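Local structure of serpin-ZX (Arabidopsis thaliana, 3LE2) at residues Y174-W179 with C332-E337. The protein inhibits metacaspase-9 through cleavage of its reactive center loop and covalent binding, and limits the activity of the cell-death-promoting protease RD21A. Numbering follows the deposited sequence. Where two conformers were deposited one is given.
Sequences YFKGTW and CIEVNE. With ACT (acetate ion), chain D.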
loop_
_atom_site.group_PDB
_atom_site.type_symbol
_atom_site.label_atom_id
_atom_site.label_comp_id
_atom_site.label_asym_id
_atom_site.label_seq_id
_atom_site.Cartn_x
_atom_site.Cartn_y
_atom_site.Cartn_z
ATOM N N TYR A 174 6.582 5.942 -2.609
ATOM C CA TYR A 174 6.075 6.669 -3.767
ATOM C C TYR A 174 6.034 5.740 -4.976
ATOM O O TYR A 174 6.967 4.979 -5.226
ATOM C CB TYR A 174 6.921 7.920 -4.059
ATOM C CG TYR A 174 6.537 8.660 -5.326
ATOM C CD1 TYR A 174 5.590 9.679 -5.294
ATOM C CD2 TYR A 174 7.121 8.346 -6.559
ATOM C CE1 TYR A 174 5.230 10.382 -6.449
ATOM C CE2 TYR A 174 6.764 9.042 -7.729
ATOM C CZ TYR A 174 5.815 10.060 -7.657
ATOM O OH TYR A 174 5.434 10.763 -8.780
ATOM N N PHE A 175 4.944 5.809 -5.725
ATOM C CA PHE A 175 4.789 5.025 -6.941
ATOM C C PHE A 175 4.124 5.903 -7.979
ATOM O O PHE A 175 3.172 6.626 -7.679
ATOM C CB PHE A 175 3.939 3.776 -6.656
ATOM C CG PHE A 175 3.494 3.001 -7.889
ATOM C CD1 PHE A 175 4.168 1.866 -8.292
ATOM C CD2 PHE A 175 2.349 3.358 -8.583
ATOM C CE1 PHE A 175 3.743 1.132 -9.393
ATOM C CE2 PHE A 175 1.914 2.620 -9.683
ATOM C CZ PHE A 175 2.614 1.513 -10.086
ATOM N N LYS A 176 4.645 5.858 -9.193
ATOM C CA LYS A 176 3.966 6.494 -10.310
ATOM C C LYS A 176 4.212 5.664 -11.545
ATOM O O LYS A 176 5.360 5.388 -11.893
ATOM C CB LYS A 176 4.447 7.929 -10.533
ATOM C CG LYS A 176 3.775 8.595 -11.727
ATOM C CD LYS A 176 4.009 10.090 -11.730
ATOM C CE LYS A 176 3.354 10.760 -12.927
ATOM N NZ LYS A 176 3.625 12.239 -12.925
ATOM N N GLY A 177 3.132 5.254 -12.196
ATOM C CA GLY A 177 3.239 4.401 -13.359
ATOM C C GLY A 177 2.429 4.928 -14.525
ATOM O O GLY A 177 1.425 5.613 -14.342
ATOM N N THR A 178 2.886 4.602 -15.725
ATOM C CA THR A 178 2.157 4.879 -16.954
ATOM C C THR A 178 1.330 3.647 -17.321
ATOM O O THR A 178 1.840 2.532 -17.254
ATOM C CB THR A 178 3.140 5.159 -18.109
ATOM O OG1 THR A 178 3.852 6.373 -17.849
ATOM C CG2 THR A 178 2.407 5.298 -19.407
ATOM N N TRP A 179 0.067 3.851 -17.701
ATOM C CA TRP A 179 -0.803 2.756 -18.134
ATOM C C TRP A 179 -0.266 2.097 -19.394
ATOM O O TRP A 179 0.372 2.744 -20.231
ATOM C CB TRP A 179 -2.231 3.237 -18.426
ATOM C CG TRP A 179 -2.963 3.881 -17.272
ATOM C CD1 TRP A 179 -3.546 5.116 -17.261
ATOM C CD2 TRP A 179 -3.199 3.317 -15.972
ATOM N NE1 TRP A 179 -4.130 5.355 -16.040
ATOM C CE2 TRP A 179 -3.929 4.266 -15.233
ATOM C CE3 TRP A 179 -2.866 2.099 -15.365
ATOM C CZ2 TRP A 179 -4.330 4.039 -13.915
ATOM C CZ3 TRP A 179 -3.261 1.880 -14.053
ATOM C CH2 TRP A 179 -3.983 2.843 -13.345
ATOM N N CYS A 332 1.185 7.956 -1.494
ATOM C CA CYS A 332 0.355 8.790 -2.361
ATOM C C CYS A 332 -0.035 8.003 -3.610
ATOM O O CYS A 332 0.632 7.038 -3.978
ATOM C CB CYS A 332 1.084 10.072 -2.759
ATOM S SG CYS A 332 2.487 9.730 -3.806
ATOM N N ILE A 333 -1.117 8.420 -4.253
ATOM C CA ILE A 333 -1.633 7.718 -5.416
ATOM C C ILE A 333 -2.203 8.723 -6.392
ATOM O O ILE A 333 -2.572 9.842 -6.018
ATOM C CB ILE A 333 -2.689 6.645 -5.052
ATOM C CG1 ILE A 333 -2.952 5.721 -6.248
ATOM C CG2 ILE A 333 -3.978 7.295 -4.562
ATOM C CD1 ILE A 333 -1.738 4.903 -6.688
ATOM N N GLU A 334 -2.240 8.335 -7.656
ATOM C CA GLU A 334 -2.779 9.204 -8.683
ATOM C C GLU A 334 -3.316 8.389 -9.834
ATOM O O GLU A 334 -2.701 7.404 -10.254
ATOM C CB GLU A 334 -1.710 10.153 -9.195
ATOM C CG GLU A 334 -2.125 10.868 -10.456
ATOM C CD GLU A 334 -1.102 11.893 -10.899
ATOM O OE1 GLU A 334 0.098 11.725 -10.580
ATOM O OE2 GLU A 334 -1.505 12.869 -11.569
ATOM N N VAL A 335 -4.468 8.806 -10.337
ATOM C CA VAL A 335 -5.043 8.201 -11.523
ATOM C C VAL A 335 -5.386 9.277 -12.556
ATOM O O VAL A 335 -6.202 10.165 -12.299
ATOM C CB VAL A 335 -6.297 7.364 -11.178
ATOM C CG1 VAL A 335 -7.102 7.063 -12.426
ATOM C CG2 VAL A 335 -5.896 6.080 -10.474
ATOM N N ASN A 336 -4.742 9.196 -13.719
ATOM C CA ASN A 336 -5.073 10.075 -14.839
ATOM C C ASN A 336 -5.007 9.320 -16.176
ATOM O O ASN A 336 -4.981 8.075 -16.199
ATOM C CB ASN A 336 -4.200 11.349 -14.831
ATOM C CG ASN A 336 -2.719 11.050 -14.994
ATOM O OD1 ASN A 336 -2.336 10.144 -15.727
ATOM N ND2 ASN A 336 -1.877 11.821 -14.318
ATOM N N GLU A 337 -4.974 10.062 -17.279
ATOM C CA GLU A 337 -5.069 9.459 -18.617
ATOM C C GLU A 337 -3.777 8.870 -19.156
ATOM O O GLU A 337 -3.808 8.069 -20.085
ATOM C CB GLU A 337 -5.560 10.489 -19.649
ATOM C CG GLU A 337 -6.973 11.000 -19.436
ATOM C CD GLU A 337 -7.025 12.184 -18.495
ATOM O OE1 GLU A 337 -6.004 12.470 -17.832
ATOM O OE2 GLU A 337 -8.092 12.821 -18.423
HETATM C C ACT D . 6.826 5.916 -14.975
HETATM O O ACT D . 6.013 5.022 -15.334
HETATM O OXT ACT D . 6.328 6.966 -14.484
HETATM C CH3 ACT D . 8.316 5.734 -15.118
HETATM O O HOH W 1 3.104 6.879 -4.302
HETATM O O HOH W 2 1.292 13.076 -13.271
HETATM O O HOH W 3 0.497 6.244 -11.067
#
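W179 reaches across to V335 and N336 just beyond the ends of two parallel strands; where the facing CA atoms lie wider apart than at the Y174-C332 end, the indole N-H, not the backbone, makes the direct bond across. CB already points toward 332-337, and with CG beside the backbone N (chi1 -60°) the ring lies edge-on to that segment. CD1 passes 3.5 Å from N336 O. Next along the edge, NE1 donates to the same N336 O at 2.9 Å; the oxygen lies almost in the indole plane and the carbonyl points nearly straight at the donor (C=O...N 163°), although the bond bends at the hydrogen (146°). Farther round, CZ2 meets V335 CG2 at 4.3 Å, an apolar contact.

No backbone hydrogen bond crosses between the two segments; a water accepts from G177 N at 3.0 Å and donates weakly to E334 O. K176 NZ stays 4.3 Å from E334 OE1, too far for a salt bridge.

Y227 stacks on the indole, F183 meets it edge-to-face and M238 of strand 236-243 packs against it. This is the breach of sheet A, where strands 167-176 and 326-335 part just ahead of the reactive center loop and, in serpins, the cleaved loop begins to insert.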